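Local atomic coordinates of diaminobutyrate-pyruvate transaminase and L-2,4-diaminobutyrate decarboxylase (Vibrio parahaemolyticus, PDB entry 2QMA), a protein that probably acts as a pyridoxal-phosphate-dependent transaminase and decarboxylase, this chain being its C-terminal, glutamate-decarboxylase-like domain. Residues Thr168-Arg179 with Thr214-Leu224; Ala266-Ile274 with Ala420-Leu428. All coordinates share one frame; numbering follows the deposited sequence.

Both contacts lie in the pyridoxal-phosphate-dependent decarboxylase family region. Contact 1 is buried and packs two helices beside the seven-stranded mixed sheet of the large domain, at the interface with the second subunit. Contact 2 is partly buried and no other chain touches it. It joins a loop after strand 258-265 of that sheet to the start of strand 426-431 in the four-stranded antiparallel sheet. The two share no segment, and their centres are about 24 Å apart. Contact 1 is mainly side-chain packing with a polar bond near each end. Contact 2 combines carbonyl oxygens and bound water with a CH-pi contact and close packing at a glycine. Each comes close to Lys-325, the predicted cofactor lysine.

Contact 1. Residues Thr168-Arg179 with Thr214-Leu224; sequences TQSNQMGLMLAR and TVQKSASWMGL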
loop_
_atom_site.group_PDB
_atom_site.type_symbol
_atom_site.label_atom_id
_atom_site.label_comp_id
_atom_site.label_asym_id
_atom_site.label_seq_id
_atom_site.Cartn_x
_atom_site.Cartn_y
_atom_site.Cartn_z
ATOM N N THR A 168 -1.707 9.853 -1.826
ATOM C CA THR A 168 -2.748 10.069 -0.794
ATOM C C THR A 168 -2.163 9.882 0.594
ATOM O O THR A 168 -2.321 10.738 1.466
ATOM C CB THR A 168 -3.944 9.104 -0.993
ATOM O OG1 THR A 168 -4.629 9.476 -2.198
ATOM C CG2 THR A 168 -4.885 9.182 0.132
ATOM N N GLN A 169 -1.475 8.761 0.783
ATOM C CA GLN A 169 -0.890 8.489 2.072
ATOM C C GLN A 169 0.199 9.525 2.377
ATOM O O GLN A 169 0.401 9.921 3.546
ATOM C CB GLN A 169 -0.363 7.049 2.126
ATOM C CG GLN A 169 0.454 6.707 3.363
ATOM C CD GLN A 169 0.707 5.217 3.446
ATOM O OE1 GLN A 169 1.745 4.735 3.013
ATOM N NE2 GLN A 169 -0.280 4.469 3.950
ATOM N N SER A 170 0.941 9.935 1.347
ATOM C CA SER A 170 1.989 10.911 1.571
ATOM C C SER A 170 1.390 12.255 1.987
ATOM O O SER A 170 1.852 12.834 2.967
ATOM C CB SER A 170 2.917 11.066 0.364
ATOM O OG SER A 170 3.655 9.854 0.130
ATOM N N ASN A 171 0.362 12.724 1.269
ATOM C CA ASN A 171 -0.364 13.941 1.684
ATOM C C ASN A 171 -0.873 13.915 3.115
ATOM O O ASN A 171 -0.635 14.834 3.869
ATOM C CB ASN A 171 -1.501 14.278 0.723
ATOM C CG ASN A 171 -1.010 14.926 -0.538
ATOM O OD1 ASN A 171 0.166 15.313 -0.656
ATOM N ND2 ASN A 171 -1.914 15.073 -1.508
ATOM N N GLN A 172 -1.520 12.810 3.480
ATOM C CA GLN A 172 -2.092 12.644 4.785
ATOM C C GLN A 172 -0.964 12.672 5.831
ATOM O O GLN A 172 -1.087 13.336 6.839
ATOM C CB GLN A 172 -2.919 11.337 4.803
ATOM C CG GLN A 172 -3.133 10.693 6.183
ATOM C CD GLN A 172 -3.704 9.308 6.040
ATOM O OE1 GLN A 172 -3.791 8.776 4.923
ATOM N NE2 GLN A 172 -4.081 8.692 7.171
HETATM N N MSE A 173 0.150 12.018 5.536
HETATM C CA MSE A 173 1.238 11.968 6.499
HETATM C C MSE A 173 1.923 13.323 6.655
HETATM O O MSE A 173 2.173 13.734 7.758
HETATM C CB MSE A 173 2.231 10.893 6.129
HETATM C CG MSE A 173 1.809 9.548 6.654
HETATM SE SE MSE A 173 3.055 8.242 6.137
HETATM C CE MSE A 173 4.744 9.243 6.229
ATOM N N GLY A 174 2.192 14.019 5.545
ATOM C CA GLY A 174 2.801 15.364 5.601
ATOM C C GLY A 174 1.939 16.287 6.464
ATOM O O GLY A 174 2.446 16.990 7.345
ATOM N N LEU A 175 0.635 16.282 6.230
ATOM C CA LEU A 175 -0.262 17.162 6.970
ATOM C C LEU A 175 -0.508 16.716 8.406
ATOM O O LEU A 175 -0.714 17.559 9.285
ATOM C CB LEU A 175 -1.588 17.330 6.220
ATOM C CG LEU A 175 -1.449 18.073 4.880
ATOM C CD1 LEU A 175 -2.735 17.937 4.071
ATOM C CD2 LEU A 175 -1.115 19.540 5.050
HETATM N N MSE A 176 -0.522 15.411 8.652
HETATM C CA MSE A 176 -0.554 14.931 10.044
HETATM C C MSE A 176 0.711 15.358 10.798
HETATM O O MSE A 176 0.640 15.756 11.957
HETATM C CB MSE A 176 -0.640 13.407 10.141
HETATM C CG MSE A 176 -1.014 12.977 11.555
HETATM SE SE MSE A 176 -1.036 11.054 11.585
HETATM C CE MSE A 176 -2.390 10.954 10.236
ATOM N N LEU A 177 1.879 15.266 10.161
ATOM C CA LEU A 177 3.113 15.769 10.834
ATOM C C LEU A 177 2.936 17.243 11.170
ATOM O O LEU A 177 3.267 17.677 12.269
ATOM C CB LEU A 177 4.396 15.547 10.022
ATOM C CG LEU A 177 4.769 14.062 9.895
ATOM C CD1 LEU A 177 5.921 13.947 8.882
ATOM C CD2 LEU A 177 5.109 13.455 11.250
ATOM N N ALA A 178 2.365 17.993 10.234
ATOM C CA ALA A 178 2.144 19.443 10.453
ATOM C C ALA A 178 1.215 19.682 11.642
ATOM O O ALA A 178 1.456 20.572 12.422
ATOM C CB ALA A 178 1.589 20.094 9.194
ATOM N N ARG A 179 0.162 18.879 11.719
ATOM C CA ARG A 179 -0.830 18.951 12.781
ATOM C C ARG A 179 -0.136 18.769 14.147
ATOM O O ARG A 179 -0.285 19.610 15.019
ATOM C CB ARG A 179 -1.951 17.908 12.543
ATOM C CG ARG A 179 -2.969 17.863 13.702
ATOM C CD ARG A 179 -3.714 16.485 13.698
ATOM N NE ARG A 179 -2.857 15.363 14.133
ATOM C CZ ARG A 179 -3.249 14.091 14.246
ATOM N NH1 ARG A 179 -4.525 13.739 13.980
ATOM N NH2 ARG A 179 -2.386 13.150 14.671
ATOM N N THR A 214 -7.404 15.176 -1.608
ATOM C CA THR A 214 -6.839 14.494 -0.449
ATOM C C THR A 214 -6.421 15.509 0.641
ATOM O O THR A 214 -6.052 15.091 1.742
ATOM C CB THR A 214 -5.661 13.507 -0.761
ATOM O OG1 THR A 214 -4.649 14.157 -1.548
ATOM C CG2 THR A 214 -6.169 12.243 -1.495
ATOM N N VAL A 215 -6.476 16.814 0.360
ATOM C CA VAL A 215 -6.275 17.817 1.457
ATOM C C VAL A 215 -7.487 17.821 2.396
ATOM O O VAL A 215 -7.343 17.692 3.597
ATOM C CB VAL A 215 -5.929 19.289 0.985
ATOM C CG1 VAL A 215 -5.770 20.244 2.188
ATOM C CG2 VAL A 215 -4.656 19.326 0.143
ATOM N N GLN A 216 -8.681 18.005 1.834
ATOM C CA GLN A 216 -9.919 17.915 2.599
ATOM C C GLN A 216 -10.028 16.512 3.237
ATOM O O GLN A 216 -10.349 16.386 4.410
ATOM C CB GLN A 216 -11.098 18.156 1.661
ATOM C CG GLN A 216 -11.195 19.594 1.200
ATOM C CD GLN A 216 -10.269 20.018 0.020
ATOM O OE1 GLN A 216 -9.284 19.365 -0.348
ATOM N NE2 GLN A 216 -10.616 21.144 -0.571
ATOM N N LYS A 217 -9.726 15.465 2.459
ATOM C CA LYS A 217 -9.903 14.082 2.957
ATOM C C LYS A 217 -8.892 13.842 4.080
ATOM O O LYS A 217 -9.205 13.192 5.075
ATOM C CB LYS A 217 -9.706 13.042 1.849
ATOM C CG LYS A 217 -10.754 13.114 0.753
ATOM C CD LYS A 217 -10.587 11.983 -0.248
ATOM C CE LYS A 217 -11.751 11.009 -0.173
ATOM N NZ LYS A 217 -11.811 10.138 -1.412
ATOM N N SER A 218 -7.703 14.411 3.925
ATOM C CA SER A 218 -6.659 14.301 4.946
ATOM C C SER A 218 -7.137 14.976 6.218
ATOM O O SER A 218 -7.035 14.417 7.300
ATOM C CB SER A 218 -5.356 14.944 4.450
ATOM O OG SER A 218 -4.733 14.031 3.561
ATOM N N ALA A 219 -7.702 16.174 6.078
ATOM C CA ALA A 219 -8.206 16.894 7.246
ATOM C C ALA A 219 -9.302 16.107 7.981
ATOM O O ALA A 219 -9.332 16.068 9.223
ATOM C CB ALA A 219 -8.685 18.328 6.857
ATOM N N SER A 220 -10.219 15.507 7.226
ATOM C CA SER A 220 -11.294 14.673 7.797
ATOM C C SER A 220 -10.708 13.446 8.547
ATOM O O SER A 220 -11.123 13.102 9.642
ATOM C CB SER A 220 -12.233 14.233 6.681
ATOM O OG SER A 220 -12.859 15.398 6.157
ATOM N N TRP A 221 -9.716 12.805 7.942
ATOM C CA TRP A 221 -9.146 11.637 8.572
ATOM C C TRP A 221 -8.470 11.971 9.905
ATOM O O TRP A 221 -8.663 11.245 10.889
ATOM C CB TRP A 221 -8.174 10.928 7.620
ATOM C CG TRP A 221 -8.846 10.358 6.368
ATOM C CD1 TRP A 221 -10.149 9.929 6.229
ATOM C CD2 TRP A 221 -8.219 10.134 5.089
ATOM N NE1 TRP A 221 -10.365 9.446 4.943
ATOM C CE2 TRP A 221 -9.199 9.569 4.227
ATOM C CE3 TRP A 221 -6.915 10.371 4.584
ATOM C CZ2 TRP A 221 -8.917 9.237 2.883
ATOM C CZ3 TRP A 221 -6.637 10.044 3.252
ATOM C CH2 TRP A 221 -7.639 9.482 2.418
HETATM N N MSE A 222 -7.724 13.070 9.942
HETATM C CA MSE A 222 -6.911 13.383 11.117
HETATM C C MSE A 222 -7.674 14.151 12.207
HETATM O O MSE A 222 -7.072 14.542 13.218
HETATM C CB MSE A 222 -5.628 14.103 10.678
HETATM C CG MSE A 222 -5.844 15.539 10.347
HETATM SE SE MSE A 222 -4.261 16.430 9.618
HETATM C CE MSE A 222 -3.886 15.320 8.194
ATOM N N GLY A 223 -8.989 14.348 12.023
ATOM C CA GLY A 223 -9.847 14.860 13.093
ATOM C C GLY A 223 -10.178 16.365 12.999
ATOM O O GLY A 223 -10.859 16.882 13.875
ATOM N N LEU A 224 -9.717 17.055 11.952
ATOM C CA LEU A 224 -9.930 18.498 11.840
ATOM C C LEU A 224 -11.175 18.845 11.051
ATOM O O LEU A 224 -11.771 19.920 11.277
ATOM C CB LEU A 224 -8.713 19.206 11.211
ATOM C CG LEU A 224 -7.393 18.960 11.992
ATOM C CD1 LEU A 224 -6.174 19.583 11.223
ATOM C CD2 LEU A 224 -7.517 19.505 13.404
#
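Asn-171 and Thr-214 tie helix 167-187 to the start of helix 214-221. Asn-171 ND2 donates to Thr-214 OG1 at 2.9 Å. The bond is nearly straight, 167° at the hydrogen, and the oxygen lies in the amide plane. Thr-214 OG1 sits between its own backbone N and carbonyl carbon (chi1 52°), where it meets both the amide and a second partner, His-212 ND1. Asn-171 is also bonded to His-292, Ser-320 and Asp-294, so both ends of the amide are fixed.

The second polar bond is at the other end. Arg-179 NH1 reaches Met-222 O at 2.8 Å, in the guanidinium plane and on a carbonyl lone pair, but the bond is bent. The same guanidinium also bonds the carbonyl oxygens of Ser-220 and Trp-221 of the second subunit. Gly-223 ends the helix in a Schellman motif.

Side-chain packing fills the middle. The CE of Met-222, a selenomethionine, lies 3.6 Å from Leu-175 CB and 4.2 Å from Met-176 CB. Leu-175 CD1 faces Ser-218 CB. The small Ser-218 lets the backbones close in, with its CA 4.9 Å from Gln-172 CA. The axes of segments 168-179 and 214-221 approach to 9.1 Å.

The Trp-221 ring takes Thr-168 CG2 at its edge, 3.6 Å from CH2. Gln-172 OE1 comes obliquely to the ring, nearest CE3 and CZ3, with amide and ring planes 51° apart.

In this large domain, probably of fold type I, the bonds imply a helix pair joined near both ends and, through Arg-179, to the dimer partner.

Contact 2. Residues Ala266-Ile274 with Ala420-Leu428; sequences AGTTDHGAI and AEPSLSTVL
Thr-426 OG1 donates a hydrogen bond to Asp-270 O at 2.6 Å, joining the start of strand 426-431 to the loop 266-274. The hydroxyl stands between its backbone N and carbonyl carbon (chi1 67°), which directs it to this oxygen, tilted 31° from the carbonyl plane. The carboxylate of Asp-270 is held elsewhere, by a salt bridge to Lys-469 and a hydrogen bond to Thr-460.

Water extends the polar link. Water 1 donates to His-271 O at 2.9 Å and to Thr-426 O at 2.7 Å. It accepts from Ser-423 N at 2.8 Å. Water 2 lies near His-271 O and Glu-421 O; with other acceptors close by it cannot donate to all at once.

The His-271 ring packs on apolar groups. Leu-428 CD1 stands over one face in a CH-pi contact, 3.7 Å from the ring centroid and 11° off the normal. Ala-420 CB touches the same ring near CE1.

Close backbone packing comes from Gly-272. Having no side chain, it lets Leu-424 approach, with the two CA atoms 4.8 Å apart. Leu-424 CB is 3.4 Å from Gly-272 O, a buried carbonyl oxygen with no partner in the model.

Thr-269 has its side chain about 7 Å from that of Lys-325, the predicted pyridoxal phosphate lysine, unmodified here. As in fold-type I relatives, large domain and C-terminal sheet meet here, through carbonyls, water, a CH-pi contact and glycine packing.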
loop_
_atom_site.group_PDB
_atom_site.type_symbol
_atom_site.label_atom_id
_atom_site.label_comp_id
_atom_site.label_asym_id
_atom_site.label_seq_id
_atom_site.Cartn_x
_atom_site.Cartn_y
_atom_site.Cartn_z
ATOM N N ALA A 266 2.586 21.078 -6.902
ATOM C CA ALA A 266 3.500 21.049 -8.041
ATOM C C ALA A 266 2.935 20.088 -9.071
ATOM O O ALA A 266 3.304 18.916 -9.112
ATOM C CB ALA A 266 5.008 20.677 -7.614
ATOM N N GLY A 267 1.975 20.586 -9.835
ATOM C CA GLY A 267 1.302 19.814 -10.885
ATOM C C GLY A 267 -0.137 19.482 -10.479
ATOM O O GLY A 267 -0.388 18.399 -9.972
ATOM N N THR A 268 -1.079 20.407 -10.696
ATOM C CA THR A 268 -2.499 20.149 -10.387
ATOM C C THR A 268 -3.056 19.056 -11.345
ATOM O O THR A 268 -2.452 18.796 -12.415
ATOM C CB THR A 268 -3.332 21.436 -10.543
ATOM O OG1 THR A 268 -3.305 21.879 -11.912
ATOM C CG2 THR A 268 -2.796 22.559 -9.630
ATOM N N THR A 269 -4.168 18.409 -10.955
ATOM C CA THR A 269 -4.638 17.195 -11.667
ATOM C C THR A 269 -5.088 17.494 -13.097
ATOM O O THR A 269 -4.725 16.753 -14.020
ATOM C CB THR A 269 -5.743 16.418 -10.867
ATOM O OG1 THR A 269 -5.194 15.976 -9.629
ATOM C CG2 THR A 269 -6.264 15.180 -11.650
ATOM N N ASP A 270 -5.832 18.589 -13.282
ATOM C CA ASP A 270 -6.363 18.951 -14.591
ATOM C C ASP A 270 -5.450 19.825 -15.458
ATOM O O ASP A 270 -5.256 19.517 -16.659
ATOM C CB ASP A 270 -7.748 19.602 -14.454
ATOM C CG ASP A 270 -8.819 18.624 -13.934
ATOM O OD1 ASP A 270 -8.733 17.376 -14.173
ATOM O OD2 ASP A 270 -9.766 19.111 -13.274
ATOM N N HIS A 271 -4.916 20.904 -14.869
ATOM C CA HIS A 271 -4.073 21.852 -15.588
ATOM C C HIS A 271 -2.598 21.475 -15.631
ATOM O O HIS A 271 -1.873 21.873 -16.546
ATOM C CB HIS A 271 -4.247 23.283 -15.022
ATOM C CG HIS A 271 -5.600 23.867 -15.312
ATOM N ND1 HIS A 271 -5.834 24.718 -16.375
ATOM C CD2 HIS A 271 -6.791 23.700 -14.702
ATOM C CE1 HIS A 271 -7.110 25.050 -16.404
ATOM N NE2 HIS A 271 -7.714 24.449 -15.401
ATOM N N GLY A 272 -2.118 20.747 -14.630
ATOM C CA GLY A 272 -0.671 20.583 -14.512
ATOM C C GLY A 272 0.036 21.847 -14.038
ATOM O O GLY A 272 1.231 21.969 -14.181
ATOM N N ALA A 273 -0.719 22.802 -13.494
ATOM C CA ALA A 273 -0.164 24.052 -12.970
ATOM C C ALA A 273 0.742 23.784 -11.742
ATOM O O ALA A 273 0.472 22.868 -10.940
ATOM C CB ALA A 273 -1.327 24.990 -12.573
ATOM N N ILE A 274 1.788 24.596 -11.628
ATOM C CA ILE A 274 2.745 24.541 -10.520
ATOM C C ILE A 274 2.657 25.863 -9.747
ATOM O O ILE A 274 2.997 26.938 -10.272
ATOM C CB ILE A 274 4.195 24.178 -10.993
ATOM C CG1 ILE A 274 4.169 22.874 -11.806
ATOM C CG2 ILE A 274 5.133 24.050 -9.740
ATOM C CD1 ILE A 274 5.584 22.395 -12.333
ATOM N N ALA A 420 -7.633 25.562 -22.457
ATOM C CA ALA A 420 -6.566 26.107 -21.598
ATOM C C ALA A 420 -5.214 25.983 -22.281
ATOM O O ALA A 420 -5.000 25.101 -23.128
ATOM C CB ALA A 420 -6.540 25.401 -20.225
ATOM N N GLU A 421 -4.299 26.886 -21.943
ATOM C CA GLU A 421 -2.955 26.767 -22.458
ATOM C C GLU A 421 -2.289 25.804 -21.502
ATOM O O GLU A 421 -2.426 25.969 -20.279
ATOM C CB GLU A 421 -2.241 28.132 -22.493
ATOM C CG GLU A 421 -2.792 29.137 -23.532
ATOM C CD GLU A 421 -2.815 28.622 -24.970
ATOM O OE1 GLU A 421 -1.968 27.763 -25.340
ATOM O OE2 GLU A 421 -3.706 29.077 -25.736
ATOM N N PRO A 422 -1.576 24.778 -22.033
ATOM C CA PRO A 422 -1.035 23.749 -21.131
ATOM C C PRO A 422 0.074 24.268 -20.229
ATOM O O PRO A 422 0.770 25.203 -20.602
ATOM C CB PRO A 422 -0.454 22.696 -22.089
ATOM C CG PRO A 422 -1.010 23.010 -23.436
ATOM C CD PRO A 422 -1.266 24.489 -23.445
ATOM N N SER A 423 0.251 23.628 -19.073
ATOM C CA SER A 423 1.301 23.993 -18.112
ATOM C C SER A 423 2.238 22.829 -17.843
ATOM O O SER A 423 3.371 23.000 -17.391
ATOM C CB SER A 423 0.674 24.489 -16.809
ATOM O OG SER A 423 -0.162 25.625 -17.087
ATOM N N LEU A 424 1.791 21.623 -18.149
ATOM C CA LEU A 424 2.648 20.467 -17.930
ATOM C C LEU A 424 2.429 19.485 -19.073
ATOM O O LEU A 424 2.880 19.742 -20.197
ATOM C CB LEU A 424 2.415 19.837 -16.541
ATOM C CG LEU A 424 3.690 19.360 -15.814
ATOM C CD1 LEU A 424 3.446 19.270 -14.337
ATOM C CD2 LEU A 424 4.163 17.993 -16.368
ATOM N N SER A 425 1.756 18.378 -18.801
ATOM C CA SER A 425 1.480 17.412 -19.890
ATOM C C SER A 425 -0.007 17.111 -20.096
ATOM O O SER A 425 -0.363 16.083 -20.735
ATOM C CB SER A 425 2.320 16.136 -19.721
ATOM O OG SER A 425 1.819 15.273 -18.707
ATOM N N THR A 426 -0.875 17.994 -19.581
ATOM C CA THR A 426 -2.314 17.864 -19.833
ATOM C C THR A 426 -2.785 18.826 -20.944
ATOM O O THR A 426 -2.213 19.925 -21.149
ATOM C CB THR A 426 -3.217 18.071 -18.546
ATOM O OG1 THR A 426 -3.126 19.431 -18.094
ATOM C CG2 THR A 426 -2.826 17.122 -17.420
ATOM N N VAL A 427 -3.846 18.418 -21.641
ATOM C CA VAL A 427 -4.474 19.280 -22.619
ATOM C C VAL A 427 -5.984 19.267 -22.367
ATOM O O VAL A 427 -6.577 18.218 -22.246
ATOM C CB VAL A 427 -4.145 18.829 -24.061
ATOM C CG1 VAL A 427 -4.897 19.683 -25.101
ATOM C CG2 VAL A 427 -2.652 18.918 -24.312
ATOM N N LEU A 428 -6.580 20.458 -22.323
ATOM C CA LEU A 428 -7.987 20.638 -22.021
ATOM C C LEU A 428 -8.690 21.269 -23.215
ATOM O O LEU A 428 -8.309 22.346 -23.694
ATOM C CB LEU A 428 -8.168 21.485 -20.739
ATOM C CG LEU A 428 -7.561 20.925 -19.442
ATOM C CD1 LEU A 428 -7.644 21.897 -18.263
ATOM C CD2 LEU A 428 -8.175 19.559 -19.023
HETATM O O HOH W 1 -0.900 21.088 -19.147
HETATM O O HOH W 2 -3.099 23.814 -18.301
#